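Local coordinates for ABC transporter substrate binding protein (Ribose) (Agrobacterium vitis, PDB 4WUT) that probably serves as the sugar-capturing solute-binding component of an ABC transporter and holds beta-D-fucopyranose in a pocket lined with polar and aromatic groups, at residues S191-M195 against N219-G225; I113-L117 against G164-G168; L212-A218 against L239-F244; V28-T32 against L88-D92; E260-G266 against T293-T299. All coordinates share one frame; numbering follows the deposited sequence.

Contact 1: S191-M195 against N219-G225. With FCB (beta-D-fucopyranose), chain E.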
# COMPACT_ATOMS: atom_id res chain seq x y z
N SER A 191 -0.73 13.29 -0.69
CA SER A 191 -1.67 13.30 -1.81
C SER A 191 -3.08 12.86 -1.42
O SER A 191 -4.01 12.98 -2.23
CB SER A 191 -1.24 12.34 -2.89
OG SER A 191 -1.36 11.01 -2.41
N GLN A 192 -3.25 12.33 -0.21
CA GLN A 192 -4.52 11.68 0.22
C GLN A 192 -4.92 10.52 -0.72
O GLN A 192 -6.09 10.15 -0.85
CB GLN A 192 -5.67 12.69 0.38
CG GLN A 192 -5.29 13.88 1.22
CD GLN A 192 -4.83 13.48 2.57
OE1 GLN A 192 -5.29 12.48 3.13
NE2 GLN A 192 -3.92 14.26 3.13
N SER A 193 -3.91 9.92 -1.35
CA SER A 193 -4.10 8.84 -2.34
C SER A 193 -4.96 9.26 -3.55
O SER A 193 -5.62 8.44 -4.19
CB SER A 193 -4.65 7.57 -1.70
OG SER A 193 -3.63 7.00 -0.87
N GLN A 194 -4.92 10.55 -3.85
CA GLN A 194 -5.61 11.09 -5.03
C GLN A 194 -4.56 11.37 -6.09
O GLN A 194 -3.66 12.20 -5.89
CB GLN A 194 -6.38 12.36 -4.69
CG GLN A 194 -7.54 12.16 -3.75
CD GLN A 194 -8.63 11.31 -4.35
OE1 GLN A 194 -8.76 11.20 -5.58
NE2 GLN A 194 -9.42 10.69 -3.50
N MSE A 195 -4.65 10.65 -7.21
CA MSE A 195 -3.76 10.83 -8.36
C MSE A 195 -3.63 12.31 -8.74
O MSE A 195 -2.51 12.83 -8.90
CB MSE A 195 -4.21 10.01 -9.58
CG MSE A 195 -4.01 8.49 -9.48
SE MSE A 195 -4.52 7.46 -11.12
CE MSE A 195 -6.46 7.44 -10.92
N ASN A 219 3.00 5.43 -2.92
CA ASN A 219 1.98 4.44 -3.25
C ASN A 219 1.48 4.62 -4.68
O ASN A 219 1.90 5.54 -5.39
CB ASN A 219 0.83 4.43 -2.23
CG ASN A 219 -0.20 5.53 -2.44
OD1 ASN A 219 0.03 6.54 -3.11
ND2 ASN A 219 -1.36 5.34 -1.83
N GLU A 220 0.58 3.74 -5.06
CA GLU A 220 0.15 3.64 -6.46
C GLU A 220 -0.36 4.98 -7.05
O GLU A 220 0.21 5.49 -8.02
CB GLU A 220 -0.87 2.51 -6.63
CG GLU A 220 -1.36 2.35 -8.07
CD GLU A 220 -2.50 1.34 -8.17
OE1 GLU A 220 -3.61 1.63 -7.67
OE2 GLU A 220 -2.30 0.25 -8.73
N PRO A 221 -1.41 5.57 -6.46
CA PRO A 221 -1.90 6.79 -7.09
C PRO A 221 -0.90 7.95 -7.00
O PRO A 221 -0.84 8.80 -7.89
CB PRO A 221 -3.17 7.12 -6.31
CG PRO A 221 -2.97 6.42 -4.98
CD PRO A 221 -2.29 5.15 -5.36
N THR A 222 -0.10 7.97 -5.95
CA THR A 222 0.83 9.07 -5.77
C THR A 222 1.92 8.95 -6.83
O THR A 222 2.33 9.94 -7.43
CB THR A 222 1.43 9.09 -4.35
OG1 THR A 222 0.37 9.17 -3.38
CG2 THR A 222 2.36 10.22 -4.18
N ALA A 223 2.38 7.72 -7.05
CA ALA A 223 3.45 7.51 -8.02
C ALA A 223 2.98 7.75 -9.44
O ALA A 223 3.75 8.22 -10.28
CB ALA A 223 4.00 6.10 -7.86
N ILE A 224 1.72 7.43 -9.73
CA ILE A 224 1.16 7.70 -11.06
C ILE A 224 1.06 9.20 -11.29
O ILE A 224 1.47 9.73 -12.32
CB ILE A 224 -0.19 7.02 -11.24
CG1 ILE A 224 -0.00 5.49 -11.23
CG2 ILE A 224 -0.83 7.48 -12.56
CD1 ILE A 224 -1.24 4.68 -11.20
N GLY A 225 0.51 9.93 -10.33
CA GLY A 225 0.45 11.36 -10.49
C GLY A 225 1.83 11.98 -10.64
O GLY A 225 2.01 12.93 -11.38
C1 FCB E . -0.58 0.66 -1.62
C2 FCB E . -0.69 0.78 -0.10
C3 FCB E . -2.06 0.75 0.33
C4 FCB E . -2.90 1.80 -0.44
C5 FCB E . -2.62 1.54 -1.94
C6 FCB E . -3.40 2.53 -2.87
O1 FCB E . 0.69 1.01 -1.91
O2 FCB E . 0.00 -0.37 0.45
O3 FCB E . -2.05 1.02 1.75
O4 FCB E . -2.55 3.15 -0.03
O5 FCB E . -1.30 1.72 -2.22
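Ser193 and Asn219 meet through the amide nitrogen of the asparagine, which gives a proton to each of two oxygens. Asn219 ND2 donates to Ser193 OG at 3.0 Å, with the hydroxyl 15° out of the amide plane, and to O4 of beta-D-fucopyranose at 3.1 Å. Its oxygen is equally occupied. Asn219 is the N-cap of helix 220-232, and OD1 accepts from Thr222 N (3.2 Å) and Thr222 OG1 (2.7 Å), which approach from opposite faces of the carbonyl plane. With CG set between the backbone N and carbonyl carbon (chi1 80°), the amide turns one end to the helix start and the other to the sugar.

A chain of hydroxyls carries the network into the turn 191-194. Thr222 OG1 lies 2.7 Å from Ser191 OG, which in turn accepts from Ser193 N in an ST turn (3.0 Å). Ser193 OG has a further partner in Glu65 OE1, an oxygen that is itself hydrogen-bonded to the sugar. Beside the polar network, Pro221 CG lies 3.4 Å from Ser193 O and Pro221 CD faces the methyl carbon C6 of fucose at 3.8 Å, while the selenomethionine Met195 lays CG across Pro221 CB and its selenium beside Ile224 CG2.

Both N-H groups of Asn219 ND2 thus have an acceptor and OD1 receives two donors, which fixes which end of the amide is nitrogen. The ligand-binding donor is therefore probably oriented for O4 by the protein framework as well as by the sugar.

Contact 2: I113-L117 against G164-G168. With FCB (beta-D-fucopyranose), chain E.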
# COMPACT_ATOMS: atom_id res chain seq x y z
N ILE A 113 -5.01 -6.75 6.63
CA ILE A 113 -4.10 -6.74 5.50
C ILE A 113 -3.57 -5.35 5.21
O ILE A 113 -4.23 -4.34 5.51
CB ILE A 113 -4.75 -7.33 4.24
CG1 ILE A 113 -6.07 -6.62 3.93
CG2 ILE A 113 -4.93 -8.84 4.39
CD1 ILE A 113 -6.55 -6.85 2.52
N ASP A 114 -2.33 -5.32 4.71
CA ASP A 114 -1.73 -4.15 4.07
C ASP A 114 -1.24 -3.06 5.01
O ASP A 114 -0.09 -2.63 4.93
CB ASP A 114 -2.67 -3.53 3.03
CG ASP A 114 -2.11 -2.27 2.45
OD1 ASP A 114 -1.18 -2.37 1.61
OD2 ASP A 114 -2.55 -1.16 2.85
N SER A 115 -2.13 -2.60 5.89
CA SER A 115 -1.86 -1.43 6.73
C SER A 115 -2.10 -1.83 8.17
O SER A 115 -3.15 -2.36 8.52
CB SER A 115 -2.80 -0.29 6.36
OG SER A 115 -2.36 0.36 5.20
N MSE A 116 -1.11 -1.58 9.01
CA MSE A 116 -1.18 -1.98 10.41
C MSE A 116 -2.28 -1.29 11.20
O MSE A 116 -2.75 -0.19 10.86
CB MSE A 116 0.16 -1.70 11.10
CG MSE A 116 0.67 -0.31 10.93
SE MSE A 116 2.10 0.16 12.19
CE MSE A 116 1.08 0.16 13.87
N LEU A 117 -2.67 -1.97 12.27
CA LEU A 117 -3.39 -1.35 13.38
C LEU A 117 -2.43 -1.05 14.51
O LEU A 117 -1.38 -1.67 14.63
CB LEU A 117 -4.46 -2.28 13.92
CG LEU A 117 -5.75 -2.45 13.15
CD1 LEU A 117 -6.70 -3.37 13.91
CD2 LEU A 117 -6.43 -1.10 12.85
N GLY A 164 -1.41 3.12 8.19
CA GLY A 164 -0.55 2.07 8.69
C GLY A 164 0.61 1.75 7.79
O GLY A 164 1.75 1.70 8.25
N SER A 165 0.35 1.52 6.51
CA SER A 165 1.47 1.19 5.59
C SER A 165 2.42 2.39 5.41
O SER A 165 3.63 2.22 5.20
CB SER A 165 0.92 0.74 4.25
OG SER A 165 0.10 1.75 3.69
N GLU A 166 1.87 3.59 5.52
CA GLU A 166 2.62 4.81 5.26
C GLU A 166 3.70 5.05 6.33
O GLU A 166 4.79 5.52 6.01
CB GLU A 166 1.67 6.01 5.22
CG GLU A 166 2.25 7.27 4.63
CD GLU A 166 2.91 8.21 5.64
OE1 GLU A 166 2.68 8.06 6.86
OE2 GLU A 166 3.66 9.12 5.20
N ILE A 167 3.37 4.79 7.59
CA ILE A 167 4.30 5.04 8.69
C ILE A 167 5.65 4.35 8.49
O ILE A 167 6.71 4.97 8.54
CB ILE A 167 3.73 4.52 10.01
CG1 ILE A 167 2.42 5.22 10.36
CG2 ILE A 167 4.76 4.69 11.14
CD1 ILE A 167 1.69 4.58 11.54
N GLY A 168 5.59 3.03 8.27
CA GLY A 168 6.79 2.25 8.11
C GLY A 168 7.46 2.53 6.78
O GLY A 168 8.68 2.61 6.71
C1 FCB E . -0.58 0.66 -1.62
C2 FCB E . -0.69 0.78 -0.10
C3 FCB E . -2.06 0.75 0.33
C4 FCB E . -2.90 1.80 -0.44
C5 FCB E . -2.62 1.54 -1.94
C6 FCB E . -3.40 2.53 -2.87
O1 FCB E . 0.69 1.01 -1.91
O2 FCB E . 0.00 -0.37 0.45
O3 FCB E . -2.05 1.02 1.75
O4 FCB E . -2.55 3.15 -0.03
O5 FCB E . -1.30 1.72 -2.22
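The fucose pocket of a type I periplasmic sugar-binding protein lies between two lobes, and here the loop after strand 110-113 meets the N-terminal end of helix 164-180, with Ser115 against Gly164 and Ser165. Asp114 grips the sugar with both carboxylate oxygens: O2 of the fucose donates to Asp114 OD1 at 2.6 Å, and O3 donates to Asp114 OD2 at a very short 2.5 Å. Ser115 is the second-shell residue behind this carboxylate. Ser115 OG donates to Asp114 OD2 at 2.8 Å, coming from above the carboxylate plane, 42° out of it.

Across the contact Ser115 OG accepts from Ser165 N at 3.2 Å (N-H...O 145°), and it is also bonded to Lys31 NZ, so one oxygen ties the helix backbone, the lysine and the ligand-binding acid together. Ser165 OG is near both the sugar O3 (3.0 Å) and Ser115 OG, the latter a weak pairing at best, and it is also hydrogen-bonded to Tyr159 OH.

Beyond the polar cluster the chains come together closely, because Gly164 has no side chain. CG of the selenomethionine Met116, placed between its backbone N and carbonyl carbon (chi1 52°), comes to 3.5 Å from Gly164 CA.

Contact 3: L212-A218 against L239-F244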
# COMPACT_ATOMS: atom_id res chain seq x y z
N LEU A 212 16.29 19.72 -7.98
CA LEU A 212 15.88 18.43 -7.45
C LEU A 212 16.56 17.30 -8.18
O LEU A 212 16.60 17.28 -9.42
CB LEU A 212 14.35 18.29 -7.55
CG LEU A 212 13.71 17.26 -6.63
CD1 LEU A 212 13.79 17.72 -5.20
CD2 LEU A 212 12.27 17.01 -7.01
N LYS A 213 17.16 16.38 -7.43
CA LYS A 213 17.86 15.26 -8.04
C LYS A 213 17.04 13.99 -8.12
O LYS A 213 17.30 13.15 -8.97
CB LYS A 213 19.18 14.98 -7.32
CG LYS A 213 20.22 16.07 -7.49
CD LYS A 213 21.51 15.76 -6.75
CE LYS A 213 22.70 15.85 -7.65
NZ LYS A 213 22.83 17.17 -8.30
N GLY A 214 16.05 13.85 -7.23
CA GLY A 214 15.26 12.64 -7.18
C GLY A 214 13.94 12.86 -6.46
O GLY A 214 13.76 13.87 -5.79
N ILE A 215 13.04 11.89 -6.60
CA ILE A 215 11.68 12.03 -6.08
C ILE A 215 11.08 10.64 -5.88
O ILE A 215 11.22 9.74 -6.73
CB ILE A 215 10.81 12.95 -7.01
CG1 ILE A 215 9.42 13.20 -6.40
CG2 ILE A 215 10.71 12.37 -8.42
CD1 ILE A 215 8.70 14.35 -7.09
N PHE A 216 10.47 10.46 -4.71
CA PHE A 216 9.87 9.21 -4.26
C PHE A 216 8.36 9.36 -4.13
O PHE A 216 7.89 10.29 -3.50
CB PHE A 216 10.51 8.85 -2.91
CG PHE A 216 9.92 7.65 -2.22
CD1 PHE A 216 9.78 6.45 -2.88
CD2 PHE A 216 9.54 7.71 -0.88
CE1 PHE A 216 9.27 5.33 -2.25
CE2 PHE A 216 9.03 6.60 -0.26
CZ PHE A 216 8.87 5.43 -0.94
N GLY A 217 7.63 8.47 -4.77
CA GLY A 217 6.17 8.42 -4.71
C GLY A 217 5.73 7.16 -3.99
O GLY A 217 5.94 6.06 -4.51
N ALA A 218 5.12 7.29 -2.82
CA ALA A 218 5.09 6.17 -1.90
C ALA A 218 3.93 5.19 -2.01
O ALA A 218 3.86 4.22 -1.25
CB ALA A 218 5.21 6.69 -0.46
N LEU A 239 15.57 13.57 -13.61
CA LEU A 239 15.75 13.32 -12.19
C LEU A 239 15.32 11.89 -11.95
O LEU A 239 14.65 11.29 -12.79
CB LEU A 239 14.98 14.30 -11.30
CG LEU A 239 13.46 14.16 -11.16
CD1 LEU A 239 12.98 15.06 -10.03
CD2 LEU A 239 12.79 14.52 -12.48
N VAL A 240 15.73 11.34 -10.81
CA VAL A 240 15.51 9.94 -10.50
C VAL A 240 14.20 9.79 -9.72
O VAL A 240 14.07 10.28 -8.61
CB VAL A 240 16.67 9.39 -9.65
CG1 VAL A 240 16.45 7.94 -9.28
CG2 VAL A 240 18.01 9.54 -10.40
N ALA A 241 13.26 9.09 -10.32
CA ALA A 241 11.97 8.87 -9.71
C ALA A 241 11.77 7.40 -9.32
O ALA A 241 12.03 6.48 -10.14
CB ALA A 241 10.88 9.33 -10.66
N ILE A 242 11.36 7.18 -8.08
CA ILE A 242 11.10 5.84 -7.58
C ILE A 242 9.67 5.77 -7.06
O ILE A 242 9.26 6.65 -6.34
CB ILE A 242 12.14 5.44 -6.51
CG1 ILE A 242 13.52 5.38 -7.19
CG2 ILE A 242 11.77 4.12 -5.86
CD1 ILE A 242 14.63 4.82 -6.36
N GLY A 243 8.94 4.73 -7.46
CA GLY A 243 7.56 4.59 -7.02
C GLY A 243 7.30 3.34 -6.21
O GLY A 243 8.22 2.59 -5.89
N PHE A 244 6.03 3.17 -5.84
CA PHE A 244 5.49 1.94 -5.29
C PHE A 244 4.34 1.48 -6.18
O PHE A 244 3.60 2.30 -6.75
CB PHE A 244 4.99 2.12 -3.84
CG PHE A 244 5.96 1.65 -2.80
CD1 PHE A 244 7.11 2.38 -2.54
CD2 PHE A 244 5.75 0.47 -2.10
CE1 PHE A 244 8.02 1.95 -1.59
CE2 PHE A 244 6.65 0.05 -1.13
CZ PHE A 244 7.81 0.79 -0.90
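Leu239 and Ile215 interlock on one face of a parallel pair of strands, 214-217 and 240-244, joined by helix 220-232 in a beta-alpha-beta crossover. The Leu239 CD1 methyl is a bump in the hollow between Leu212 and Ile215, 3.7 Å from Leu212 CD2 and 3.9 Å from Ile215 CG2. The same Ile215 CG2 then leans on the small Ala241 CB at 3.8 Å. Above the isoleucine and alanine, Met226 and Ile230 of the crossover helix close the layer.

The opposite face bears Phe216, Val240 and Ile242, packed under helix 133-148. Gly214, paired with Val240, brings no side chain to this face, and the two CA atoms approach to 4.3 Å. Farther along, the rings of Phe216 and Phe244 touch at their edges, Phe216 CZ 3.6 Å from Phe244 CE1, planes 67° apart, without stacking. Phe216 is swung out to this meeting with CG opposite the backbone N (chi1 174°), while Ala218 CA lies over one face of its ring, toward the rim, and Phe173 stacks on it.

Four backbone hydrogen bonds stitch the register, among them Ile215 N to Val240 O at 2.8 Å and Ile242 N to Ile215 O at 2.9 Å. Beyond these bonds the two strands are held by van der Waals fit: Leu239, Ile215 and Ala241 fit together on one face, while Gly214 lets the strands close up on the other. Of the two rings, Phe244 is the one about 5 Å from the sugar.

Contact 4: V28-T32 against L88-D92; sequences VIVKT and LAPSD. With FCB (beta-D-fucopyranose), chain E.
Lys31 stretches its whole side chain alongside the loop 88-92, touching one residue after another before its ammonium reaches the sugar. Lys31 CG lies 3.3 Å from Ser91 OG and 3.5 Å from Ala89 O, and Lys31 CE passes Pro90 O at 3.6 Å. The chain is extended beyond CG, with the last torsion fully anti (chi4 -180°), and this straightness delivers Lys31 NZ to O3 of beta-D-fucopyranose, to which it donates at 2.8 Å. A long, weak ion pair links the ammonium to Asp114, whose negative charge would probably help to hold it in place.

At the other end of the residue a water joins the two segments, 2.8 Å from Lys31 O and 2.7 Å from Ser91 OG. The direct backbone link is the single bond from Ala89 N to Ile29 O, 2.9 Å long and nearly straight at 167°, which continues the parallel pairing of Ile29 with Leu88 just as the strands give way to loop. The side chains of this pair meet as well, Ile29 CG2 against Leu88 CD1. Past this point Gln71 takes over the joining role: its NE2 is bonded to both Val30 O and Ala89 O, and its OE1 accepts from Ser91 N.

In the sheet, strands 25-29 and 85-88 are neighbours, flanked by strand 56-60 on one side and strand 110-113 on the other. Helix 68-80 covers Ile29 and Leu88 through Val75, while Trp38 of helix 36-49 packs against Val30, Lys31 and Ala89.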
# COMPACT_ATOMS: atom_id res chain seq x y z
N VAL A 28 -14.98 -8.31 3.13
CA VAL A 28 -13.70 -7.70 2.81
C VAL A 28 -13.91 -6.20 2.71
O VAL A 28 -14.74 -5.73 1.91
CB VAL A 28 -13.14 -8.24 1.50
CG1 VAL A 28 -11.78 -7.64 1.23
CG2 VAL A 28 -13.08 -9.76 1.54
N ILE A 29 -13.18 -5.47 3.54
CA ILE A 29 -13.32 -4.03 3.65
C ILE A 29 -11.96 -3.37 3.43
O ILE A 29 -11.01 -3.58 4.20
CB ILE A 29 -13.92 -3.62 5.02
CG1 ILE A 29 -15.32 -4.21 5.17
CG2 ILE A 29 -13.94 -2.08 5.17
CD1 ILE A 29 -15.90 -4.08 6.58
N VAL A 30 -11.86 -2.59 2.35
CA VAL A 30 -10.60 -1.99 1.97
C VAL A 30 -10.68 -0.47 1.99
O VAL A 30 -11.74 0.09 2.29
CB VAL A 30 -10.12 -2.49 0.59
CG1 VAL A 30 -9.84 -4.01 0.64
CG2 VAL A 30 -11.11 -2.16 -0.50
N LYS A 31 -9.57 0.22 1.70
CA LYS A 31 -9.55 1.66 1.89
C LYS A 31 -10.37 2.44 0.85
O LYS A 31 -10.84 3.52 1.14
CB LYS A 31 -8.14 2.21 1.89
CG LYS A 31 -7.21 1.61 2.97
CD LYS A 31 -5.86 2.31 2.92
CE LYS A 31 -4.79 1.65 3.77
NZ LYS A 31 -3.52 2.41 3.65
N THR A 32 -10.47 1.88 -0.35
CA THR A 32 -11.32 2.43 -1.40
C THR A 32 -11.47 1.36 -2.46
O THR A 32 -10.61 0.50 -2.59
CB THR A 32 -10.72 3.69 -2.04
OG1 THR A 32 -11.65 4.22 -3.00
CG2 THR A 32 -9.38 3.40 -2.74
N LEU A 88 -9.84 -6.86 6.74
CA LEU A 88 -9.83 -5.39 6.80
C LEU A 88 -8.46 -4.82 6.46
O LEU A 88 -7.46 -5.26 7.04
CB LEU A 88 -10.20 -4.93 8.21
CG LEU A 88 -10.14 -3.42 8.48
CD1 LEU A 88 -11.12 -2.62 7.61
CD2 LEU A 88 -10.39 -3.18 9.96
N ALA A 89 -8.42 -3.86 5.54
CA ALA A 89 -7.25 -3.00 5.32
C ALA A 89 -7.58 -1.64 5.93
O ALA A 89 -8.25 -0.81 5.29
CB ALA A 89 -6.94 -2.85 3.85
N PRO A 90 -7.17 -1.43 7.18
CA PRO A 90 -7.68 -0.25 7.91
C PRO A 90 -7.09 1.03 7.37
O PRO A 90 -5.88 1.11 7.16
CB PRO A 90 -7.21 -0.49 9.35
CG PRO A 90 -6.05 -1.39 9.20
CD PRO A 90 -6.35 -2.29 8.04
N SER A 91 -7.94 2.04 7.17
CA SER A 91 -7.49 3.31 6.61
C SER A 91 -6.72 4.17 7.63
O SER A 91 -6.05 5.14 7.24
CB SER A 91 -8.66 4.08 6.05
OG SER A 91 -9.24 3.33 4.99
N ASP A 92 -6.83 3.81 8.90
CA ASP A 92 -6.11 4.49 9.98
C ASP A 92 -5.80 3.47 11.07
O ASP A 92 -6.64 2.61 11.35
CB ASP A 92 -6.94 5.64 10.57
CG ASP A 92 -6.13 6.49 11.55
OD1 ASP A 92 -5.39 7.36 11.05
OD2 ASP A 92 -6.20 6.26 12.79
C1 FCB E . -0.58 0.66 -1.62
C2 FCB E . -0.69 0.78 -0.10
C3 FCB E . -2.06 0.75 0.33
C4 FCB E . -2.90 1.80 -0.44
C5 FCB E . -2.62 1.54 -1.94
C6 FCB E . -3.40 2.53 -2.87
O1 FCB E . 0.69 1.01 -1.91
O2 FCB E . 0.00 -0.37 0.45
O3 FCB E . -2.05 1.02 1.75
O4 FCB E . -2.55 3.15 -0.03
O5 FCB E . -1.30 1.72 -2.22
O HOH W 1 -11.27 4.60 3.72

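Contact 5: E260-G266 against T293-T299; sequences EATVVQG and TGVVVVT. With FCB (beta-D-fucopyranose), chain E.
An antiparallel ladder joins Thr262 and Val264 to Val298 and Val296 in the otherwise parallel part of the sheet: strand 290-298 runs against strand 261-265, their directions 162° apart. Thr262 with Val298 and Val264 with Val296 are hydrogen-bonded pairs, each closed in both directions, for example Thr262 N to Val298 O at 2.9 Å and Val264 N to Val296 O at 2.8 Å. Val263 and Val297 form the non-hydrogen-bonded pair between them.

Valines make up most of both faces. On one, the methyls Val264 CG2 and Val298 CG2 are pressed to a tight 3.5 Å, and Thr262 OG1 is bonded to Asp245 O; on the other, Val263, Val295 and Val297 face helix 133-148. At the end near the pocket a water links the strand ends, accepting from Gly266 N (2.8 Å), donating to Gly294 O (2.6 Å) and also bonding Thr293 OG1.

Gln265 stands at this end, and its extended side chain sends Gln265 NE2 to O2 of beta-D-fucopyranose at 3.1 Å. The same NE2 donates to Asp245 OD1, and OE1 is bonded to Thr131 OG1. With both ends engaged, the amide of Gln265 at the end of an apolar ladder is probably held ready to donate to the sugar.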
# COMPACT_ATOMS: atom_id res chain seq x y z
N GLU A 260 12.78 5.11 -12.48
CA GLU A 260 13.91 4.19 -12.42
C GLU A 260 13.52 2.84 -11.81
O GLU A 260 14.03 1.80 -12.21
CB GLU A 260 15.01 4.83 -11.58
CG GLU A 260 16.22 3.97 -11.40
CD GLU A 260 17.02 3.81 -12.69
OE1 GLU A 260 16.95 4.68 -13.58
OE2 GLU A 260 17.73 2.80 -12.80
N ALA A 261 12.62 2.86 -10.83
CA ALA A 261 12.18 1.63 -10.18
C ALA A 261 10.82 1.84 -9.57
O ALA A 261 10.42 2.98 -9.30
CB ALA A 261 13.17 1.19 -9.11
N THR A 262 10.10 0.75 -9.38
CA THR A 262 8.92 0.79 -8.53
C THR A 262 8.93 -0.45 -7.63
O THR A 262 9.28 -1.54 -8.09
CB THR A 262 7.61 0.93 -9.37
OG1 THR A 262 6.50 1.19 -8.49
CG2 THR A 262 7.33 -0.28 -10.20
N VAL A 263 8.58 -0.26 -6.35
CA VAL A 263 8.60 -1.34 -5.37
C VAL A 263 7.20 -1.97 -5.36
O VAL A 263 6.22 -1.31 -4.99
CB VAL A 263 8.98 -0.83 -3.95
CG1 VAL A 263 9.04 -1.96 -2.95
CG2 VAL A 263 10.31 -0.06 -3.99
N VAL A 264 7.13 -3.23 -5.72
CA VAL A 264 5.87 -3.89 -5.96
C VAL A 264 5.59 -4.91 -4.87
O VAL A 264 6.43 -5.74 -4.53
CB VAL A 264 5.84 -4.57 -7.35
CG1 VAL A 264 4.46 -5.13 -7.65
CG2 VAL A 264 6.25 -3.57 -8.44
N GLN A 265 4.37 -4.84 -4.34
CA GLN A 265 3.91 -5.65 -3.22
C GLN A 265 3.16 -6.91 -3.66
O GLN A 265 2.88 -7.11 -4.84
CB GLN A 265 2.99 -4.83 -2.31
CG GLN A 265 3.54 -3.50 -1.92
CD GLN A 265 2.57 -2.78 -1.02
OE1 GLN A 265 2.46 -3.09 0.17
NE2 GLN A 265 1.82 -1.87 -1.59
N GLY A 266 2.84 -7.78 -2.71
CA GLY A 266 2.07 -8.98 -2.98
C GLY A 266 0.59 -8.74 -2.80
O GLY A 266 -0.07 -9.32 -1.92
N THR A 293 4.13 -10.61 2.94
CA THR A 293 3.62 -10.93 1.61
C THR A 293 4.62 -10.57 0.50
O THR A 293 4.34 -10.76 -0.68
CB THR A 293 2.24 -10.29 1.35
OG1 THR A 293 2.23 -8.95 1.84
CG2 THR A 293 1.13 -11.08 2.07
N GLY A 294 5.78 -10.05 0.90
CA GLY A 294 6.93 -9.95 0.03
C GLY A 294 6.99 -8.69 -0.81
O GLY A 294 6.03 -7.97 -0.91
N VAL A 295 8.15 -8.44 -1.43
CA VAL A 295 8.30 -7.31 -2.32
C VAL A 295 9.28 -7.65 -3.41
O VAL A 295 10.18 -8.49 -3.24
CB VAL A 295 8.82 -6.04 -1.61
CG1 VAL A 295 7.72 -5.41 -0.80
CG2 VAL A 295 10.04 -6.36 -0.75
N VAL A 296 9.11 -6.98 -4.54
CA VAL A 296 10.06 -7.03 -5.64
C VAL A 296 10.31 -5.60 -6.11
O VAL A 296 9.37 -4.85 -6.39
CB VAL A 296 9.51 -7.86 -6.81
CG1 VAL A 296 10.55 -7.93 -7.96
CG2 VAL A 296 9.14 -9.25 -6.34
N VAL A 297 11.58 -5.22 -6.19
CA VAL A 297 11.94 -3.93 -6.77
C VAL A 297 12.04 -4.13 -8.26
O VAL A 297 12.94 -4.81 -8.75
CB VAL A 297 13.26 -3.38 -6.20
CG1 VAL A 297 13.62 -2.07 -6.88
CG2 VAL A 297 13.14 -3.18 -4.68
N VAL A 298 11.10 -3.52 -8.98
CA VAL A 298 10.97 -3.71 -10.41
C VAL A 298 11.62 -2.55 -11.16
O VAL A 298 11.31 -1.38 -10.90
CB VAL A 298 9.48 -3.80 -10.83
CG1 VAL A 298 9.36 -3.77 -12.32
CG2 VAL A 298 8.82 -5.04 -10.27
N THR A 299 12.49 -2.91 -12.10
CA THR A 299 13.27 -1.99 -12.90
C THR A 299 13.30 -2.50 -14.33
O THR A 299 12.75 -3.56 -14.63
CB THR A 299 14.72 -1.93 -12.42
OG1 THR A 299 15.36 -3.18 -12.69
CG2 THR A 299 14.80 -1.61 -10.93
C1 FCB E . -0.58 0.66 -1.62
C2 FCB E . -0.69 0.78 -0.10
C3 FCB E . -2.06 0.75 0.33
C4 FCB E . -2.90 1.80 -0.44
C5 FCB E . -2.62 1.54 -1.94
C6 FCB E . -3.40 2.53 -2.87
O1 FCB E . 0.69 1.01 -1.91
O2 FCB E . 0.00 -0.37 0.45
O3 FCB E . -2.05 1.02 1.75
O4 FCB E . -2.55 3.15 -0.03
O5 FCB E . -1.30 1.72 -2.22
O HOH W 2 3.61 -7.44 0.01

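Contacts 1, 2, 4 and 5 all touch the fucose, converging on it from different parts of the fold, while contact 3 stands behind, with the Phe244 side chain about 5 Å from the sugar. Contacts 2 and 4 are the nearest pair, centres 10 Å apart; a probable hydrogen bond from Ile113 N to Leu88 O (2.9 Å) joins their backbones. Contacts 3 and 5 share the sheet, strands 240-244 and 261-265 being neighbours, with Gly243 O 2.9 Å from Val263 N. Contact 1 meets contact 3 where Asn219 CA packs on Phe244 CB at 3.8 Å. Contacts 3 and 4, centres 26 Å apart, lie on opposite sides of the chain's centre.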